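Local coordinates for diguanylate cyclase (Marinobacter aquaeolei VT8, PDB 3IGN), which probably joins two GTP molecules into the messenger cyclic di-GMP through its GGDEF domain, the part present here with product bound, at residues A[97-100]-A[101-104]; A[49-52]-A[53-57]. All blocks are in the same frame, centred on the assembly; numbering follows the deposited sequence.

Contact 1 of 2, residues A[97-100]-A[101-104]; sequences ETDA and ESAR. With C2E (9,9'-[(2R,3R,3aS,5S,7aR,9R,10R,10aS,12S,14aR)-3,5,10,12-tetrahydroxy-5,12-dioxidooctahydro-2H,7H-difuro[3,2-d:3',2'-j][1,3,7,9,2,8]tetraoxadiphosphacyclododecine-2,9-diyl]bis(2-amino-1,9-dihydro-6H-purin-6-one)), chain B.
An N-cap opens helix 100-115 of the GGDEF domain, with Asp99 as the capping residue and Ser102 as its main partner. The carboxylate atom Asp99 OD1 takes the backbone N-H of Ser102 at 2.9 Å (N to OD1), met nearly along its own C-O axis. Ser102 OG donates to the same Asp99 OD1, also at 2.9 Å, but from above the carboxylate plane and 39° out of it, so two donors of one residue grip one oxygen. Asp99 chi1 of 59° sets CG between the backbone N and the carbonyl carbon, which turns the carboxylate back over the first helical turn. A water closes the ring: it donates to Ser102 OG and accepts from Asp99 N. The main chain follows suit, Ala103 N bonding to Asp99 O at 2.9 Å and Arg104 N to Ala100 O. An asparagine here could keep one acceptor but would probably weaken the cap, as the negative charge facing the helix start would be lost.

Thr98 ties this turn to the nucleotide. Its methyl, anti to the backbone N, presses tightly on the serine, with Thr98 CG2 3.5 Å from Ser102 CB. Thr98 OG1 accepts a hydrogen bond from the exocyclic N2 of a c-di-GMP guanine, 2.9 Å away and fairly straight (163°). The same hydroxyl is hydrogen-bonded to Pro96 O, and the ligand is held further by Arg78, Asp81 and Arg109. Ser102 O lies 3.4 Å from the ribose atom O4'. The arrangement is a classic aspartate N-cap, placed at the strand-to-helix turn that borders the c-di-GMP pocket.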
ATOM      1  N   GLU A  97      -0.136  -1.599  16.160  1.00 19.07           N
ATOM      2  CA  GLU A  97      -0.176  -0.618  17.238  1.00 21.93           C
ATOM      3  C   GLU A  97      -0.450   0.773  16.709  1.00 22.77           C
ATOM      4  O   GLU A  97       0.006   1.760  17.279  1.00 24.65           O
ATOM      5  CB  GLU A  97       1.154  -0.617  17.985  1.00 22.76           C
ATOM      6  CG  GLU A  97       1.469  -1.900  18.728  1.00 27.90           C
ATOM      7  CD  GLU A  97       0.519  -2.128  19.883  1.00 35.72           C
ATOM      8  OE1 GLU A  97       0.098  -1.132  20.511  1.00 39.28           O
ATOM      9  OE2 GLU A  97       0.207  -3.295  20.171  1.00 38.79           O
ATOM     10  N   THR A  98      -1.217   0.846  15.627  1.00 21.12           N
ATOM     11  CA  THR A  98      -1.503   2.118  14.985  1.00 21.61           C
ATOM     12  C   THR A  98      -2.988   2.242  14.663  1.00 22.90           C
ATOM     13  O   THR A  98      -3.531   1.405  13.946  1.00 21.27           O
ATOM     14  CB  THR A  98      -0.699   2.212  13.669  1.00 21.47           C
ATOM     15  OG1 THR A  98       0.691   2.008  13.946  1.00 23.50           O
ATOM     16  CG2 THR A  98      -0.887   3.581  13.010  1.00 21.33           C
ATOM     17  N   ASP A  99      -3.648   3.279  15.180  1.00 23.68           N
ATOM     18  CA  ASP A  99      -5.070   3.448  14.896  1.00 21.71           C
ATOM     19  C   ASP A  99      -5.291   4.180  13.583  1.00 23.20           C
ATOM     20  O   ASP A  99      -4.340   4.605  12.937  1.00 24.44           O
ATOM     21  CB  ASP A  99      -5.808   4.164  16.040  1.00 25.69           C
ATOM     22  CG  ASP A  99      -5.265   5.554  16.346  1.00 29.07           C
ATOM     23  OD1 ASP A  99      -4.613   6.172  15.490  1.00 29.20           O
ATOM     24  OD2 ASP A  99      -5.526   6.039  17.469  1.00 33.17           O
ATOM     25  N   ALA A 100      -6.548   4.320  13.186  1.00 24.83           N
ATOM     26  CA  ALA A 100      -6.876   4.967  11.918  1.00 26.68           C
ATOM     27  C   ALA A 100      -6.263   6.349  11.724  1.00 27.82           C
ATOM     28  O   ALA A 100      -5.683   6.647  10.680  1.00 25.48           O
ATOM     29  CB  ALA A 100      -8.392   5.038  11.760  1.00 27.70           C
ATOM     30  N   GLU A 101      -6.398   7.201  12.732  1.00 29.20           N
ATOM     31  CA  GLU A 101      -5.875   8.556  12.645  1.00 30.79           C
ATOM     32  C   GLU A 101      -4.359   8.584  12.497  1.00 29.93           C
ATOM     33  O   GLU A 101      -3.825   9.420  11.767  1.00 29.32           O
ATOM     34  CB  GLU A 101      -6.312   9.359  13.877  1.00 36.10           C
ATOM     35  CG  GLU A 101      -7.833   9.561  14.007  1.00 41.29           C
ATOM     36  CD  GLU A 101      -8.645   8.265  13.971  1.00 43.36           C
ATOM     37  OE1 GLU A 101      -8.276   7.279  14.660  1.00 38.01           O
ATOM     38  OE2 GLU A 101      -9.674   8.242  13.256  1.00 43.67           O
ATOM     39  N   SER A 102      -3.667   7.667  13.175  1.00 29.93           N
ATOM     40  CA  SER A 102      -2.209   7.611  13.097  1.00 27.40           C
ATOM     41  C   SER A 102      -1.765   7.066  11.748  1.00 27.12           C
ATOM     42  O   SER A 102      -0.722   7.458  11.216  1.00 24.75           O
ATOM     43  CB  SER A 102      -1.653   6.736  14.222  1.00 28.51           C
ATOM     44  OG  SER A 102      -1.922   7.329  15.478  1.00 29.07           O
ATOM     45  N   ALA A 103      -2.541   6.131  11.211  1.00 26.69           N
ATOM     46  CA  ALA A 103      -2.239   5.550   9.908  1.00 26.16           C
ATOM     47  C   ALA A 103      -2.288   6.634   8.832  1.00 25.59           C
ATOM     48  O   ALA A 103      -1.483   6.653   7.907  1.00 26.76           O
ATOM     49  CB  ALA A 103      -3.242   4.445   9.594  1.00 24.34           C
ATOM     50  N   ARG A 104      -3.230   7.552   8.972  1.00 25.97           N
ATOM     51  CA  ARG A 104      -3.359   8.628   8.003  1.00 29.13           C
ATOM     52  C   ARG A 104      -2.064   9.431   7.907  1.00 30.36           C
ATOM     53  O   ARG A 104      -1.676   9.850   6.828  1.00 31.44           O
ATOM     54  CB  ARG A 104      -4.530   9.521   8.400  1.00 32.18           C
ATOM     55  CG  ARG A 104      -4.941  10.511   7.322  1.00 38.52           C
ATOM     56  CD  ARG A 104      -5.772  11.622   7.911  1.00 42.91           C
ATOM     57  NE  ARG A 104      -7.163  11.246   8.122  1.00 46.99           N
ATOM     58  CZ  ARG A 104      -8.014  10.974   7.142  1.00 50.43           C
ATOM     59  NH1 ARG A 104      -7.607  11.033   5.885  1.00 50.93           N
ATOM     60  NH2 ARG A 104      -9.270  10.657   7.422  1.00 49.79           N
TER
HETATM   61  P1  C2E B 401       4.296  12.711  13.694  1.00 45.08           P
HETATM   62  O2P C2E B 401       5.061  12.086  12.424  1.00 36.06           O
HETATM   63  O1P C2E B 401       3.483  13.872  13.258  1.00 44.19           O
HETATM   64  O5' C2E B 401       3.343  11.644  14.377  1.00 44.27           O
HETATM   65  C5' C2E B 401       2.687  10.682  13.643  1.00 40.56           C
HETATM   66  C4' C2E B 401       1.875   9.726  14.513  1.00 36.23           C
HETATM   67  O4' C2E B 401       1.296   8.823  13.561  1.00 33.64           O
HETATM   68  C3' C2E B 401       2.777   8.906  15.471  1.00 35.80           C
HETATM   69  O3' C2E B 401       2.534   9.012  16.883  1.00 38.84           O
HETATM   70  C2' C2E B 401       2.701   7.482  14.954  1.00 35.77           C
HETATM   71  O2' C2E B 401       2.263   6.593  15.981  1.00 42.75           O
HETATM   72  C1' C2E B 401       1.827   7.489  13.707  1.00 34.91           C
HETATM   73  N9  C2E B 401       2.826   7.188  12.655  1.00 32.70           N
HETATM   74  C8  C2E B 401       3.564   8.095  11.919  1.00 30.70           C
HETATM   75  N7  C2E B 401       4.362   7.507  11.109  1.00 29.88           N
HETATM   76  C5  C2E B 401       4.211   6.178  11.248  1.00 28.62           C
HETATM   77  C6  C2E B 401       4.813   5.049  10.640  1.00 28.31           C
HETATM   78  O6  C2E B 401       5.677   5.185   9.784  1.00 27.77           O
HETATM   79  N1  C2E B 401       4.405   3.801  11.040  1.00 27.46           N
HETATM   80  C2  C2E B 401       3.432   3.646  12.004  1.00 26.90           C
HETATM   81  N2  C2E B 401       3.042   2.389  12.378  1.00 27.87           N
HETATM   82  N3  C2E B 401       2.866   4.695  12.582  1.00 28.74           N
HETATM   83  C4  C2E B 401       3.218   5.955  12.238  1.00 28.55           C
HETATM   84  P11 C2E B 401       3.949   8.995  17.665  1.00 37.85           P
HETATM   85  O21 C2E B 401       4.802   7.659  17.355  1.00 36.51           O
HETATM   86  O11 C2E B 401       3.726   9.098  19.124  1.00 37.37           O
HETATM   87  O5A C2E B 401       4.698  10.293  17.116  1.00 45.07           O
HETATM   88  C5A C2E B 401       6.007  10.599  17.406  1.00 44.24           C
HETATM   89  C4A C2E B 401       6.436  11.920  16.770  1.00 40.32           C
HETATM   90  O4A C2E B 401       7.847  12.004  16.998  1.00 41.10           O
HETATM   91  C3A C2E B 401       6.170  12.005  15.253  1.00 41.99           C
HETATM   92  O3A C2E B 401       5.367  13.083  14.829  1.00 46.25           O
HETATM   93  C2A C2E B 401       7.524  12.016  14.603  1.00 44.33           C
HETATM   94  O2A C2E B 401       7.716  13.159  13.758  1.00 50.49           O
HETATM   95  C1A C2E B 401       8.555  11.921  15.714  1.00 40.96           C
HETATM   96  N91 C2E B 401       9.082  10.563  15.416  1.00 36.77           N
HETATM   97  C81 C2E B 401       8.728   9.371  16.018  1.00 35.10           C
HETATM   98  N71 C2E B 401       9.371   8.384  15.487  1.00 34.13           N
HETATM   99  C51 C2E B 401      10.177   8.850  14.518  1.00 34.61           C
HETATM  100  C61 C2E B 401      11.091   8.243  13.609  1.00 35.49           C
HETATM  101  O61 C2E B 401      11.271   7.038  13.621  1.00 35.67           O
HETATM  102  N11 C2E B 401      11.765   9.043  12.725  1.00 37.66           N
HETATM  103  C21 C2E B 401      11.559  10.406  12.706  1.00 37.87           C
HETATM  104  N21 C2E B 401      12.250  11.181  11.806  1.00 37.82           N
HETATM  105  N31 C2E B 401      10.707  10.984  13.546  1.00 36.92           N
HETATM  106  C41 C2E B 401      10.004  10.254  14.455  1.00 36.32           C
HETATM  107  O   HOH W   1      -1.911   5.031  17.059  1.00 38.83           O

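Contact 2 of 2, residues A[49-52]-A[53-57]; sequences HFKP and VNDTY
Lys51 and Asp55, one turn apart on the short helix 50-57, meet in a salt bridge on the exposed side: Lys51 NZ lies 3.5 Å from Asp55 OD1, a long separation for such a pair. Lys51 NZ is only slightly farther from Asp55 OD2, and the lysine CD also lies against that oxygen.

The carbonyls of the first turn are satisfied by successive i to i+4 bonds. Val53 N donates to His49 O, the carbonyl of the N-cap residue, at 2.9 Å. Asn54 N reaches Phe50 O at 2.7 Å, and Asp55 N reaches Lys51 O at 2.7 Å. Pro52 has no N-H to give, but at a first-turn position its nitrogen would have no i to i+4 partner within the helix, so the missing N-H breaks no helical bond. Pro52 O takes two donors: Thr56 N at 2.9 Å and Thr56 OG1 at 2.6 Å. These arrive from opposite faces of the carbonyl plane. The hydroxyl gets there because chi1 of -48° puts OG1 beside the backbone N, folded back along the helix. Tyr57 N then donates to Val53 O.

Phe50 and Asn54 run side by side, ring and amide planes 22° apart, with Asn54 OD1 4.2 Å from Phe50 CZ, a loose contact. Both face helix 59-74, where Phe50 touches Ile66 and Asn54 touches His59. Phe50 also meets Glu89, in the loop between strands 82-85 and 90-96, while His49 rests on Arg163 and Tyr57 on Ala123. Helix 50-57 follows strand 40-47 in the chain, flanked by helix 59-74, with loop residues against both its ends.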
ATOM      1  N   HIS A  49      -3.620   6.231 -12.372  1.00 29.46           N
ATOM      2  CA  HIS A  49      -3.449   6.226 -13.826  1.00 31.89           C
ATOM      3  C   HIS A  49      -2.287   5.362 -14.312  1.00 34.55           C
ATOM      4  O   HIS A  49      -1.581   5.743 -15.248  1.00 34.41           O
ATOM      5  CB  HIS A  49      -3.227   7.660 -14.305  1.00 30.90           C
ATOM      6  CG  HIS A  49      -4.218   8.636 -13.757  1.00 30.42           C
ATOM      7  ND1 HIS A  49      -5.563   8.569 -14.044  1.00 31.17           N
ATOM      8  CD2 HIS A  49      -4.063   9.691 -12.923  1.00 30.83           C
ATOM      9  CE1 HIS A  49      -6.196   9.539 -13.411  1.00 33.98           C
ATOM     10  NE2 HIS A  49      -5.308  10.236 -12.723  1.00 34.34           N
ATOM     11  N   PHE A  50      -2.093   4.197 -13.702  1.00 35.96           N
ATOM     12  CA  PHE A  50      -0.982   3.342 -14.097  1.00 35.46           C
ATOM     13  C   PHE A  50      -1.010   2.886 -15.551  1.00 36.43           C
ATOM     14  O   PHE A  50      -0.013   3.027 -16.261  1.00 33.77           O
ATOM     15  CB  PHE A  50      -0.884   2.121 -13.181  1.00 38.28           C
ATOM     16  CG  PHE A  50       0.411   1.381 -13.322  1.00 39.16           C
ATOM     17  CD1 PHE A  50       1.613   1.996 -12.989  1.00 39.19           C
ATOM     18  CD2 PHE A  50       0.438   0.091 -13.836  1.00 38.11           C
ATOM     19  CE1 PHE A  50       2.825   1.339 -13.173  1.00 42.41           C
ATOM     20  CE2 PHE A  50       1.648  -0.575 -14.024  1.00 41.94           C
ATOM     21  CZ  PHE A  50       2.840   0.049 -13.694  1.00 42.53           C
ATOM     22  N   LYS A  51      -2.134   2.328 -15.992  1.00 36.39           N
ATOM     23  CA  LYS A  51      -2.259   1.865 -17.374  1.00 36.83           C
ATOM     24  C   LYS A  51      -1.887   3.025 -18.306  1.00 35.00           C
ATOM     25  O   LYS A  51      -1.052   2.872 -19.194  1.00 36.02           O
ATOM     26  CB  LYS A  51      -3.687   1.380 -17.640  1.00 40.16           C
ATOM     27  CG  LYS A  51      -3.781  -0.024 -18.221  1.00 41.49           C
ATOM     28  CD  LYS A  51      -4.185   0.015 -19.676  1.00 41.37           C
ATOM     29  CE  LYS A  51      -4.054  -1.350 -20.322  1.00 45.25           C
ATOM     30  NZ  LYS A  51      -3.836  -1.218 -21.792  1.00 44.69           N
ATOM     31  N   PRO A  52      -2.510   4.202 -18.117  1.00 36.50           N
ATOM     32  CA  PRO A  52      -2.186   5.352 -18.967  1.00 36.08           C
ATOM     33  C   PRO A  52      -0.686   5.665 -18.957  1.00 35.94           C
ATOM     34  O   PRO A  52      -0.094   5.946 -20.001  1.00 35.38           O
ATOM     35  CB  PRO A  52      -3.022   6.464 -18.351  1.00 38.18           C
ATOM     36  CG  PRO A  52      -4.277   5.738 -17.996  1.00 36.69           C
ATOM     37  CD  PRO A  52      -3.735   4.469 -17.339  1.00 35.22           C
ATOM     38  N   VAL A  53      -0.077   5.617 -17.774  1.00 34.21           N
ATOM     39  CA  VAL A  53       1.351   5.875 -17.634  1.00 35.60           C
ATOM     40  C   VAL A  53       2.144   4.846 -18.427  1.00 32.86           C
ATOM     41  O   VAL A  53       3.081   5.184 -19.154  1.00 35.81           O
ATOM     42  CB  VAL A  53       1.802   5.789 -16.151  1.00 37.03           C
ATOM     43  CG1 VAL A  53       3.306   5.579 -16.072  1.00 38.25           C
ATOM     44  CG2 VAL A  53       1.414   7.067 -15.410  1.00 39.94           C
ATOM     45  N   ASN A  54       1.755   3.587 -18.275  1.00 29.77           N
ATOM     46  CA  ASN A  54       2.425   2.482 -18.949  1.00 31.88           C
ATOM     47  C   ASN A  54       2.270   2.568 -20.464  1.00 36.59           C
ATOM     48  O   ASN A  54       3.232   2.363 -21.204  1.00 37.22           O
ATOM     49  CB  ASN A  54       1.852   1.161 -18.439  1.00 34.11           C
ATOM     50  CG  ASN A  54       2.896   0.077 -18.325  1.00 38.12           C
ATOM     51  OD1 ASN A  54       3.946   0.266 -17.703  1.00 36.33           O
ATOM     52  ND2 ASN A  54       2.609  -1.076 -18.908  1.00 40.35           N
ATOM     53  N   ASP A  55       1.057   2.860 -20.923  1.00 40.52           N
ATOM     54  CA  ASP A  55       0.797   2.972 -22.354  1.00 44.74           C
ATOM     55  C   ASP A  55       1.625   4.094 -22.962  1.00 45.10           C
ATOM     56  O   ASP A  55       2.281   3.910 -23.987  1.00 48.46           O
ATOM     57  CB  ASP A  55      -0.688   3.260 -22.620  1.00 47.26           C
ATOM     58  CG  ASP A  55      -1.580   2.070 -22.334  1.00 48.10           C
ATOM     59  OD1 ASP A  55      -1.061   0.942 -22.225  1.00 48.60           O
ATOM     60  OD2 ASP A  55      -2.810   2.263 -22.239  1.00 47.86           O
ATOM     61  N   THR A  56       1.592   5.250 -22.309  1.00 42.95           N
ATOM     62  CA  THR A  56       2.288   6.444 -22.767  1.00 41.53           C
ATOM     63  C   THR A  56       3.812   6.397 -22.739  1.00 39.08           C
ATOM     64  O   THR A  56       4.459   6.701 -23.740  1.00 40.55           O
ATOM     65  CB  THR A  56       1.838   7.670 -21.952  1.00 43.50           C
ATOM     66  OG1 THR A  56       0.407   7.697 -21.887  1.00 44.06           O
ATOM     67  CG2 THR A  56       2.329   8.955 -22.604  1.00 44.68           C
ATOM     68  N   TYR A  57       4.390   6.023 -21.604  1.00 36.62           N
ATOM     69  CA  TYR A  57       5.845   5.995 -21.492  1.00 37.73           C
ATOM     70  C   TYR A  57       6.528   4.646 -21.690  1.00 36.55           C
ATOM     71  O   TYR A  57       7.756   4.573 -21.729  1.00 39.66           O
ATOM     72  CB  TYR A  57       6.258   6.589 -20.149  1.00 39.15           C
ATOM     73  CG  TYR A  57       5.766   8.006 -19.975  1.00 42.15           C
ATOM     74  CD1 TYR A  57       4.493   8.268 -19.468  1.00 43.64           C
ATOM     75  CD2 TYR A  57       6.552   9.088 -20.375  1.00 44.46           C
ATOM     76  CE1 TYR A  57       4.014   9.573 -19.365  1.00 46.35           C
ATOM     77  CE2 TYR A  57       6.084  10.393 -20.280  1.00 45.58           C
ATOM     78  CZ  TYR A  57       4.817  10.629 -19.775  1.00 48.25           C
ATOM     79  OH  TYR A  57       4.348  11.922 -19.685  1.00 52.34           O
TER

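Contacts 1 and 2 stand on opposite sides of the centre of the chain, their own centres 32 Å apart and their nearest atoms about 19 Å apart, so they do not touch. Both belong to the GGDEF domain, and both involve the opening of a helix that follows a strand of the mixed sheet: 40-47 before contact 2, 90-96 before contact 1. These two strands are adjacent and antiparallel, consistent with the two helices starting from opposite ends of neighbouring strands. Only contact 1 borders bound c-di-GMP; the Ser102 side chain is also about 8 Å from a second ligand molecule. Contact 2 lies on a surface helix, away from the annotated sites.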